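Local coordinates for protein L-amino acid deaminase (Proteus vulgaris, PDB 5I39) that probably carries out the oxidative deamination of L-amino acids as a membrane-bound flavoenzyme holding one flavin-adenine dinucleotide, at residues I50-N55 with E385-L390; S85-D90 with E128-N133; R102-N107 with E178-S183; I283-Q288 with A330-F335. All blocks are in the same frame, centred on the assembly; numbering follows the deposited sequence. Where two conformers were deposited one is given.

Contact 1. Residues I50-N55 with E385-L390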
# COMPACT_ATOMS: atom_id res chain seq x y z
N ILE A 50 7.35 -3.94 7.70
CA ILE A 50 7.83 -2.79 8.45
C ILE A 50 6.78 -2.27 9.44
O ILE A 50 7.08 -2.05 10.61
CB ILE A 50 8.26 -1.65 7.50
CG1 ILE A 50 9.54 -2.05 6.75
CG2 ILE A 50 8.51 -0.35 8.27
CD1 ILE A 50 9.81 -1.22 5.51
N MSE A 51 5.55 -2.08 8.96
CA MSE A 51 4.49 -1.52 9.82
C MSE A 51 4.13 -2.50 10.91
O MSE A 51 3.89 -2.09 12.06
CB MSE A 51 3.27 -1.12 8.99
CG MSE A 51 3.56 0.02 8.01
SE MSE A 51 4.21 1.67 8.86
CE MSE A 51 2.53 2.11 9.76
N THR A 52 4.10 -3.79 10.60
CA THR A 52 3.83 -4.80 11.63
C THR A 52 4.94 -4.81 12.68
O THR A 52 4.65 -4.87 13.88
CB THR A 52 3.63 -6.20 11.02
OG1 THR A 52 2.60 -6.15 10.03
CG2 THR A 52 3.20 -7.19 12.08
N ALA A 53 6.19 -4.74 12.25
CA ALA A 53 7.33 -4.67 13.17
C ALA A 53 7.24 -3.48 14.12
O ALA A 53 7.46 -3.62 15.32
CB ALA A 53 8.64 -4.62 12.39
N ILE A 54 6.90 -2.31 13.58
CA ILE A 54 6.72 -1.12 14.41
C ILE A 54 5.65 -1.36 15.49
O ILE A 54 5.85 -1.03 16.66
CB ILE A 54 6.35 0.10 13.55
CG1 ILE A 54 7.56 0.55 12.73
CG2 ILE A 54 5.85 1.26 14.41
CD1 ILE A 54 7.22 1.43 11.54
N ASN A 55 4.52 -1.92 15.07
CA ASN A 55 3.43 -2.19 15.99
C ASN A 55 3.85 -3.14 17.11
O ASN A 55 3.52 -2.93 18.28
CB ASN A 55 2.24 -2.75 15.20
CG ASN A 55 0.97 -2.81 16.03
OD1 ASN A 55 0.78 -3.73 16.81
ND2 ASN A 55 0.09 -1.83 15.85
N GLU A 385 -1.64 -3.66 12.89
CA GLU A 385 -2.24 -3.88 14.20
C GLU A 385 -2.99 -5.21 14.26
O GLU A 385 -2.85 -5.97 15.22
CB GLU A 385 -3.18 -2.74 14.59
CG GLU A 385 -3.75 -2.91 15.99
CD GLU A 385 -4.67 -1.79 16.43
OE1 GLU A 385 -4.89 -0.84 15.66
OE2 GLU A 385 -5.18 -1.87 17.56
N LEU A 386 -3.80 -5.48 13.23
CA LEU A 386 -4.56 -6.72 13.18
C LEU A 386 -3.65 -7.95 13.17
O LEU A 386 -3.92 -8.93 13.84
CB LEU A 386 -5.51 -6.75 11.98
CG LEU A 386 -6.39 -8.01 11.87
CD1 LEU A 386 -7.24 -8.25 13.11
CD2 LEU A 386 -7.26 -7.90 10.63
N THR A 387 -2.56 -7.87 12.40
CA THR A 387 -1.60 -8.97 12.32
C THR A 387 -1.01 -9.26 13.70
O THR A 387 -0.93 -10.42 14.11
CB THR A 387 -0.49 -8.64 11.32
OG1 THR A 387 -1.07 -8.51 10.01
CG2 THR A 387 0.55 -9.74 11.27
N ALA A 388 -0.60 -8.21 14.39
CA ALA A 388 -0.07 -8.35 15.75
C ALA A 388 -1.13 -8.90 16.71
O ALA A 388 -0.82 -9.77 17.53
CB ALA A 388 0.49 -7.03 16.24
N ASP A 389 -2.37 -8.42 16.60
CA ASP A 389 -3.47 -8.93 17.43
C ASP A 389 -3.64 -10.43 17.23
O ASP A 389 -3.78 -11.19 18.19
CB ASP A 389 -4.80 -8.24 17.10
CG ASP A 389 -4.83 -6.76 17.47
OD1 ASP A 389 -4.00 -6.30 18.27
OD2 ASP A 389 -5.73 -6.07 16.94
N LEU A 390 -3.65 -10.86 15.97
CA LEU A 390 -3.81 -12.28 15.65
C LEU A 390 -2.64 -13.11 16.16
O LEU A 390 -2.84 -14.18 16.73
CB LEU A 390 -3.98 -12.49 14.15
CG LEU A 390 -5.29 -11.95 13.54
CD1 LEU A 390 -5.25 -12.11 12.03
CD2 LEU A 390 -6.51 -12.65 14.11
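Asn55 and Glu385 are the residues whose CA atoms come nearest, 6.2 Å apart, where two helices of the Rossmann-type FAD-binding fold pass. The axes of segments 50-55 and 385-390 come to 8.8 Å and run at 58° to one another. Helix 47-58 follows strand 40-43 and helix 376-392 follows strand 367-371, two strands of the same sheet. Side chains meet in two patches. Thr52 and Thr387 cross at about a right angle, methyl against methyl, with Thr52 CG2 3.8 Å from Thr387 CG2. In both, OG1 sits anti to the carbonyl carbon (chi1 -55° in Thr52), which leaves CG2 anti to the backbone N. Each OG1 bonds back to its own helix, Thr52 OG1 to Leu48 O and Thr387 OG1 to Ser383 O, so these buried hydroxyls are satisfied away from the methyl contact. The second patch brings the Asn55 amide into van der Waals contact with Glu385 and Ala388. The amide reaches over the Glu385 backbone, Asn55 ND2 lying 3.5 Å from Glu385 CA, while the extended Glu385 chain carries its carboxylate off to a salt bridge with Arg102. Asn55 OD1 accepts a hydrogen bond from Arg59 and also touches a methyl, Ala388 CB, at 3.4 Å.

Contact 2. Residues S85-D90 with E128-N133. With EDO (1,2-ethanediol), chain E.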
# COMPACT_ATOMS: atom_id res chain seq x y z
N SER A 85 -10.84 5.03 0.19
CA SER A 85 -11.90 4.09 0.55
C SER A 85 -12.97 3.96 -0.54
O SER A 85 -13.88 3.14 -0.39
CB SER A 85 -12.56 4.50 1.86
OG SER A 85 -13.23 5.74 1.72
N TYR A 86 -12.85 4.72 -1.63
CA TYR A 86 -13.89 4.80 -2.66
C TYR A 86 -14.24 3.43 -3.22
O TYR A 86 -13.35 2.69 -3.64
CB TYR A 86 -13.43 5.71 -3.81
CG TYR A 86 -14.55 6.33 -4.63
CD1 TYR A 86 -15.47 7.18 -4.03
CD2 TYR A 86 -14.63 6.13 -6.01
CE1 TYR A 86 -16.48 7.78 -4.78
CE2 TYR A 86 -15.64 6.72 -6.76
CZ TYR A 86 -16.56 7.54 -6.14
OH TYR A 86 -17.54 8.14 -6.87
N LYS A 87 -15.54 3.11 -3.20
CA LYS A 87 -16.11 1.84 -3.69
C LYS A 87 -15.68 0.59 -2.91
O LYS A 87 -15.98 -0.52 -3.33
CB LYS A 87 -15.83 1.64 -5.20
CG LYS A 87 -16.56 2.59 -6.12
CD LYS A 87 -16.32 2.19 -7.57
CE LYS A 87 -17.23 2.92 -8.53
NZ LYS A 87 -17.02 2.49 -9.94
N MSE A 88 -15.01 0.75 -1.77
CA MSE A 88 -14.57 -0.44 -1.04
C MSE A 88 -15.78 -1.16 -0.49
O MSE A 88 -16.70 -0.53 0.04
CB MSE A 88 -13.62 -0.13 0.11
CG MSE A 88 -12.25 0.38 -0.36
SE MSE A 88 -11.24 -0.95 -1.39
CE MSE A 88 -10.80 0.23 -2.90
N PRO A 89 -15.81 -2.49 -0.60
CA PRO A 89 -16.90 -3.25 -0.01
C PRO A 89 -16.81 -3.25 1.51
O PRO A 89 -15.79 -2.84 2.08
CB PRO A 89 -16.68 -4.66 -0.57
CG PRO A 89 -15.22 -4.75 -0.76
CD PRO A 89 -14.81 -3.38 -1.22
N ASP A 90 -17.86 -3.73 2.17
CA ASP A 90 -17.90 -3.75 3.62
C ASP A 90 -16.72 -4.51 4.24
O ASP A 90 -16.28 -4.17 5.33
CB ASP A 90 -19.22 -4.33 4.12
CG ASP A 90 -19.45 -4.08 5.60
OD1 ASP A 90 -19.37 -2.91 6.02
OD2 ASP A 90 -19.70 -5.06 6.35
N GLU A 128 -24.34 6.52 -16.67
CA GLU A 128 -25.44 6.69 -15.71
C GLU A 128 -25.53 5.53 -14.71
O GLU A 128 -25.78 5.77 -13.53
CB GLU A 128 -26.78 6.89 -16.44
CG GLU A 128 -26.88 8.18 -17.26
CD GLU A 128 -26.86 9.46 -16.43
OE1 GLU A 128 -27.26 9.45 -15.25
OE2 GLU A 128 -26.43 10.50 -16.98
N GLU A 129 -25.30 4.30 -15.16
CA GLU A 129 -25.31 3.12 -14.29
C GLU A 129 -24.23 3.21 -13.20
O GLU A 129 -24.49 2.93 -12.03
CB GLU A 129 -25.12 1.84 -15.11
CG GLU A 129 -25.16 0.55 -14.29
CD GLU A 129 -25.16 -0.71 -15.14
OE1 GLU A 129 -24.76 -0.64 -16.33
OE2 GLU A 129 -25.56 -1.77 -14.63
N ASP A 130 -23.02 3.60 -13.60
CA ASP A 130 -21.92 3.78 -12.66
C ASP A 130 -22.26 4.85 -11.62
O ASP A 130 -21.98 4.68 -10.44
CB ASP A 130 -20.64 4.15 -13.41
CG ASP A 130 -19.38 4.00 -12.56
OD1 ASP A 130 -19.32 3.16 -11.65
OD2 ASP A 130 -18.42 4.75 -12.83
N LEU A 131 -22.89 5.94 -12.07
CA LEU A 131 -23.34 7.01 -11.18
C LEU A 131 -24.39 6.52 -10.18
O LEU A 131 -24.32 6.86 -9.00
CB LEU A 131 -23.86 8.20 -11.99
CG LEU A 131 -24.44 9.39 -11.21
CD1 LEU A 131 -23.47 9.95 -10.19
CD2 LEU A 131 -24.85 10.47 -12.20
N VAL A 132 -25.34 5.71 -10.64
CA VAL A 132 -26.31 5.07 -9.74
C VAL A 132 -25.56 4.25 -8.68
O VAL A 132 -25.85 4.35 -7.49
CB VAL A 132 -27.31 4.16 -10.50
CG1 VAL A 132 -28.14 3.31 -9.54
CG2 VAL A 132 -28.24 5.00 -11.36
N ASN A 133 -24.59 3.46 -9.13
CA ASN A 133 -23.86 2.58 -8.22
C ASN A 133 -23.05 3.33 -7.18
O ASN A 133 -23.07 2.98 -6.01
CB ASN A 133 -22.98 1.61 -9.01
CG ASN A 133 -23.79 0.63 -9.84
OD1 ASN A 133 -24.98 0.43 -9.60
ND2 ASN A 133 -23.15 0.02 -10.82
C1 EDO E . -22.44 9.76 -16.26
O1 EDO E . -22.15 9.89 -17.66
C2 EDO E . -22.53 11.14 -15.62
O2 EDO E . -23.76 11.80 -15.95
O HOH W 1 -16.82 5.83 -10.81
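Lys87 and Asp130 meet at about a right angle, the lysine arriving as a nearly straight rod and the aspartate as a short arm from the first turn of helix 128-143. Lys87 sits in the type II beta turn from Ser85 to Met88, closed by the bond from Met88 N to Ser85 O (3.0 Å). From there its chain runs extended beyond CG and brings NZ to Asp130 OD1 at 2.9 Å, in a salt bridge that is also a hydrogen bond. The ammonium group comes in on the syn lone pair of OD1, the side of the other oxygen, yet it is not shared evenly: Lys87 NZ is 3.9 Å from Asp130 OD2. Asp130 presents the carboxylate with CG anti to its own backbone N (chi1 -165°), and OD2 takes a second bond from Leu126 N, which should restrict rotation of the group. Water 1 lies 2.8 Å from Asp130 OD2, to which it can donate, and makes a weak bond with Lys87 NZ. The Tyr86 and Lys87 side chains also touch Val134 of the same helix, while Met88 O accepts from Trp137. Lys87 was modelled in two conformers; the salt bridge is described for the one given. The chemistry is that of a surface charge pair joining the turn to the helix, which surrounding water would probably weaken.

Contact 3. Residues R102-N107 with E178-S183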
# COMPACT_ATOMS: atom_id res chain seq x y z
N ARG A 102 -5.05 6.89 10.18
CA ARG A 102 -3.72 6.66 10.73
C ARG A 102 -2.63 7.28 9.87
O ARG A 102 -1.65 7.81 10.40
CB ARG A 102 -3.51 5.18 10.95
CG ARG A 102 -4.44 4.71 12.05
CD ARG A 102 -4.38 3.24 12.28
NE ARG A 102 -5.34 2.85 13.30
CZ ARG A 102 -5.31 1.69 13.95
NH1 ARG A 102 -4.35 0.79 13.68
NH2 ARG A 102 -6.22 1.43 14.87
N TRP A 103 -2.78 7.25 8.55
CA TRP A 103 -1.85 7.98 7.70
C TRP A 103 -1.88 9.48 7.99
O TRP A 103 -0.83 10.13 7.96
CB TRP A 103 -2.08 7.70 6.22
CG TRP A 103 -1.37 6.46 5.77
CD1 TRP A 103 -1.91 5.24 5.49
CD2 TRP A 103 0.05 6.32 5.58
NE1 TRP A 103 -0.93 4.35 5.14
CE2 TRP A 103 0.29 4.99 5.18
CE3 TRP A 103 1.14 7.20 5.69
CZ2 TRP A 103 1.57 4.51 4.89
CZ3 TRP A 103 2.41 6.73 5.41
CH2 TRP A 103 2.62 5.39 5.02
N ARG A 104 -3.05 10.03 8.32
CA ARG A 104 -3.15 11.44 8.72
C ARG A 104 -2.38 11.76 10.01
O ARG A 104 -2.08 12.92 10.27
CB ARG A 104 -4.61 11.87 8.86
CG ARG A 104 -5.32 12.00 7.52
CD ARG A 104 -6.67 12.66 7.66
NE ARG A 104 -7.70 11.82 8.28
CZ ARG A 104 -8.53 11.00 7.63
NH1 ARG A 104 -8.43 10.82 6.32
NH2 ARG A 104 -9.47 10.35 8.31
N GLU A 105 -2.09 10.75 10.82
CA GLU A 105 -1.24 10.89 12.00
C GLU A 105 0.25 10.64 11.74
O GLU A 105 1.06 10.82 12.64
CB GLU A 105 -1.70 9.89 13.07
CG GLU A 105 -3.15 10.06 13.52
CD GLU A 105 -3.69 8.90 14.35
OE1 GLU A 105 -3.10 7.81 14.34
OE2 GLU A 105 -4.73 9.10 15.00
N MSE A 106 0.62 10.20 10.54
CA MSE A 106 1.93 9.57 10.34
C MSE A 106 3.09 10.54 10.37
O MSE A 106 4.12 10.24 10.97
CB MSE A 106 1.98 8.76 9.05
CG MSE A 106 3.10 7.72 9.04
SE MSE A 106 2.76 6.23 10.28
CE MSE A 106 1.31 5.39 9.24
N ASN A 107 2.96 11.70 9.73
CA ASN A 107 4.06 12.67 9.79
C ASN A 107 4.33 13.13 11.22
O ASN A 107 5.49 13.30 11.61
CB ASN A 107 3.79 13.88 8.90
CG ASN A 107 3.80 13.55 7.42
OD1 ASN A 107 4.27 12.49 7.01
ND2 ASN A 107 3.28 14.46 6.61
N GLU A 178 -13.88 12.12 -2.98
CA GLU A 178 -13.39 11.64 -1.69
C GLU A 178 -12.49 12.75 -1.19
O GLU A 178 -11.30 12.80 -1.52
CB GLU A 178 -12.66 10.31 -1.85
CG GLU A 178 -12.12 9.75 -0.54
CD GLU A 178 -11.65 8.31 -0.63
OE1 GLU A 178 -12.11 7.56 -1.52
OE2 GLU A 178 -10.84 7.92 0.24
N GLU A 179 -13.08 13.67 -0.43
CA GLU A 179 -12.39 14.92 -0.09
C GLU A 179 -11.11 14.69 0.71
O GLU A 179 -10.16 15.45 0.58
CB GLU A 179 -13.33 15.88 0.66
CG GLU A 179 -12.65 17.22 0.95
CD GLU A 179 -13.60 18.37 1.25
OE1 GLU A 179 -14.75 18.12 1.65
OE2 GLU A 179 -13.18 19.54 1.12
N ASP A 180 -11.11 13.65 1.53
CA ASP A 180 -9.96 13.34 2.38
C ASP A 180 -9.10 12.20 1.84
O ASP A 180 -8.37 11.58 2.61
CB ASP A 180 -10.43 13.04 3.80
CG ASP A 180 -11.18 11.73 3.91
OD1 ASP A 180 -11.77 11.28 2.89
OD2 ASP A 180 -11.17 11.16 5.01
N SER A 181 -9.15 11.93 0.54
CA SER A 181 -8.26 10.91 -0.02
C SER A 181 -6.82 11.28 0.28
O SER A 181 -6.45 12.46 0.30
CB SER A 181 -8.44 10.78 -1.53
OG SER A 181 -7.94 11.92 -2.20
N GLY A 182 -6.01 10.25 0.52
CA GLY A 182 -4.60 10.44 0.79
C GLY A 182 -3.73 10.29 -0.44
O GLY A 182 -4.11 9.65 -1.42
N SER A 183 -2.55 10.88 -0.34
CA SER A 183 -1.50 10.76 -1.34
C SER A 183 -0.20 10.43 -0.63
O SER A 183 0.09 11.02 0.41
CB SER A 183 -1.35 12.09 -2.07
OG SER A 183 -0.25 12.10 -2.95
O HOH W 2 -6.27 11.60 4.42
O HOH W 3 -10.69 8.31 6.71
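Arg104 and Asp180 form a partly buried salt bridge, bridged by water, between the junction of helices 90-103 and 106-110 and the type I beta turn from Glu178 to Ser181. That turn links strands 175-178 and 182-183, both antiparallel partners of strand 117-123. The direct link is one-pronged: Arg104 NH1 lies 3.1 Å from Asp180 OD2, whereas NH2 is 3.8 Å from the same oxygen. The carboxylate meets the guanidinium obliquely, the two planes being 31° apart, so the pair lacks the flat, two-bonded fit of a coplanar arginine-carboxylate pair. Two waters add indirect links, both lying at the guanidinium edge, in its plane. Water 2 accepts from Arg104 NH1 (3.0 Å) and donates to Asp180 O (2.8 Å), while water 3 accepts from Arg104 NH2 (2.9 Å) and makes a long, weak bond to Asp180 OD2. A bend at chi3 (-73°) in the arginine chain swings the guanidinium across to the turn, and the side chain also touches Thr118 and Ile149. On the other side, Asp180 CG stands between its backbone N and carbonyl carbon (chi1 70°). Its other oxygen, OD1, is in a salt bridge with Lys100, which also binds Glu178 OE2. Asp180 thus answers two cations, which would probably favour its charged form. A beta turn whose acid is paired with Lys100 of helix 90-103 and with Arg104 at the junction here joins helices to the large mixed sheet, which resembles the substrate-domain sheet of the D-amino acid oxidase (DAO) family.

Contact 4. Residues I283-Q288 with A330-F335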
# COMPACT_ATOMS: atom_id res chain seq x y z
N ILE A 283 -8.08 8.27 -17.85
CA ILE A 283 -7.21 9.40 -17.50
C ILE A 283 -7.10 9.47 -15.98
O ILE A 283 -8.07 9.75 -15.28
CB ILE A 283 -7.75 10.73 -18.07
CG1 ILE A 283 -7.89 10.62 -19.60
CG2 ILE A 283 -6.82 11.89 -17.70
CD1 ILE A 283 -8.68 11.74 -20.25
N PHE A 284 -5.89 9.20 -15.48
CA PHE A 284 -5.62 9.10 -14.05
C PHE A 284 -4.35 9.84 -13.72
O PHE A 284 -3.30 9.55 -14.29
CB PHE A 284 -5.47 7.64 -13.63
CG PHE A 284 -6.59 6.76 -14.09
CD1 PHE A 284 -7.85 6.88 -13.52
CD2 PHE A 284 -6.39 5.82 -15.10
CE1 PHE A 284 -8.90 6.08 -13.95
CE2 PHE A 284 -7.44 5.02 -15.53
CZ PHE A 284 -8.69 5.15 -14.96
N PHE A 285 -4.42 10.79 -12.79
CA PHE A 285 -3.20 11.43 -12.29
C PHE A 285 -3.32 11.85 -10.84
O PHE A 285 -4.43 12.01 -10.31
CB PHE A 285 -2.76 12.60 -13.17
CG PHE A 285 -3.75 13.72 -13.26
CD1 PHE A 285 -3.78 14.73 -12.30
CD2 PHE A 285 -4.63 13.80 -14.33
CE1 PHE A 285 -4.68 15.78 -12.40
CE2 PHE A 285 -5.53 14.84 -14.44
CZ PHE A 285 -5.56 15.84 -13.48
N ARG A 286 -2.16 12.02 -10.22
CA ARG A 286 -2.05 12.36 -8.81
C ARG A 286 -0.83 13.23 -8.60
O ARG A 286 0.29 12.82 -8.92
CB ARG A 286 -1.91 11.09 -7.97
CG ARG A 286 -1.66 11.36 -6.49
CD ARG A 286 -1.33 10.10 -5.73
NE ARG A 286 -0.08 9.49 -6.16
CZ ARG A 286 1.14 9.86 -5.79
NH1 ARG A 286 1.35 10.91 -4.99
NH2 ARG A 286 2.17 9.19 -6.25
N GLU A 287 -1.02 14.42 -8.03
CA GLU A 287 0.10 15.29 -7.71
C GLU A 287 0.88 14.73 -6.52
O GLU A 287 0.31 14.39 -5.49
CB GLU A 287 -0.37 16.70 -7.38
CG GLU A 287 0.80 17.68 -7.34
CD GLU A 287 0.42 19.08 -6.94
OE1 GLU A 287 -0.69 19.29 -6.41
OE2 GLU A 287 1.25 19.98 -7.15
N GLN A 288 2.20 14.64 -6.70
CA GLN A 288 3.12 14.25 -5.63
C GLN A 288 3.46 15.44 -4.75
O GLN A 288 3.17 16.59 -5.08
CB GLN A 288 4.39 13.66 -6.23
CG GLN A 288 4.16 12.42 -7.08
CD GLN A 288 5.27 11.41 -6.92
OE1 GLN A 288 6.45 11.70 -7.16
NE2 GLN A 288 4.93 10.23 -6.50
N ALA A 330 -3.95 15.99 -23.93
CA ALA A 330 -5.11 16.48 -24.68
C ALA A 330 -6.22 16.95 -23.74
O ALA A 330 -6.86 17.96 -23.99
CB ALA A 330 -5.63 15.41 -25.62
N GLU A 331 -6.44 16.21 -22.65
CA GLU A 331 -7.47 16.56 -21.68
C GLU A 331 -7.05 17.70 -20.76
O GLU A 331 -7.89 18.52 -20.37
CB GLU A 331 -7.88 15.33 -20.87
CG GLU A 331 -9.04 15.55 -19.89
CD GLU A 331 -10.29 16.14 -20.53
OE1 GLU A 331 -10.59 15.81 -21.70
OE2 GLU A 331 -10.97 16.93 -19.86
N PHE A 332 -5.77 17.73 -20.39
CA PHE A 332 -5.20 18.78 -19.55
C PHE A 332 -3.94 19.34 -20.21
O PHE A 332 -2.83 18.87 -19.94
CB PHE A 332 -4.89 18.24 -18.16
CG PHE A 332 -6.10 18.06 -17.29
CD1 PHE A 332 -6.59 19.12 -16.54
CD2 PHE A 332 -6.76 16.84 -17.23
CE1 PHE A 332 -7.71 18.97 -15.74
CE2 PHE A 332 -7.89 16.68 -16.44
CZ PHE A 332 -8.36 17.74 -15.69
N PRO A 333 -4.11 20.35 -21.10
CA PRO A 333 -2.96 20.97 -21.78
C PRO A 333 -1.91 21.58 -20.86
O PRO A 333 -0.79 21.82 -21.30
CB PRO A 333 -3.62 22.05 -22.65
CG PRO A 333 -5.00 21.53 -22.91
CD PRO A 333 -5.39 20.85 -21.63
N ALA A 334 -2.25 21.80 -19.59
CA ALA A 334 -1.25 22.13 -18.56
C ALA A 334 -0.05 21.17 -18.53
O ALA A 334 1.03 21.58 -18.14
CB ALA A 334 -1.91 22.18 -17.19
N PHE A 335 -0.25 19.91 -18.92
CA PHE A 335 0.83 18.92 -18.97
C PHE A 335 1.58 18.84 -20.30
O PHE A 335 2.49 18.02 -20.44
CB PHE A 335 0.28 17.52 -18.64
CG PHE A 335 -0.33 17.41 -17.26
CD1 PHE A 335 0.45 17.58 -16.13
CD2 PHE A 335 -1.68 17.12 -17.11
CE1 PHE A 335 -0.10 17.46 -14.86
CE2 PHE A 335 -2.24 17.00 -15.84
CZ PHE A 335 -1.45 17.18 -14.72
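Phe285 packs into two other phenylalanines, Phe332 and Phe335, to form the tight part of this buried contact. Its ring takes part in two T-shaped stacks in different roles. Toward Phe332 it offers an edge: Phe285 CE2 comes to 3.6 Å from Phe332 CE2, the ring centroids are 5.1 Å apart, and the planes stand at 81°. Toward Phe335 it offers a face, on which that ring lowers its own edge, with planes at 68°. This second stack is a little less close, the nearest atoms being Phe285 CD1 and Phe335 CZ at 4.2 Å. The Phe285 ring can serve both partners because CG lies between the backbone N and carbonyl carbon (chi1 61°), which lifts it from strand 283-287 toward the chain that leaves helix 318-331. Beside the rings, Ile283 CD1 touches Glu331 CB at 3.7 Å. The Glu331 carboxylate turns elsewhere, bonding to Thr170 and Trp172, and it is CB and CG of Glu331 that lie against the isoleucine. The solvent side is different: Ala330 and Pro333 are exposed, and between Pro333 and Phe335 the chain makes a short 3-10 segment, closed by Phe335 N to Phe332 O at 3.0 Å. Strand 283-287 lies between strands 276-279 and 293-295 of the mixed sheet. Around the aromatic cluster, Leu328 of helix 318-331 touches Ile283, Phe285 and Phe335, Val277 and Leu279 of strand 276-279 meet Phe285 and Phe332 respectively, and Tyr293 stacks edge-to-face with Phe335.

In the fold
Contact 1 closes the longest loop of the four, and the other three are nested within it. Contacts 2 and 3 interleave along the sequence, and contact 4 follows both. Contact 1 belongs to the FAD-binding part, while contacts 3 and 4 reach one mixed sheet. The centres of contacts 1 and 4 lie about 36 Å apart, on opposite sides of the chain's centre. Contact 3 is the hub: it touches contact 1 through the Arg102-Glu385 salt bridge, contact 2 through Glu178 and the backbone N of Ser85, and contact 4 through Ser183 and Arg286. Direct links thus run from the nucleotide-binding helices through the hub to the sheet and the surface turn.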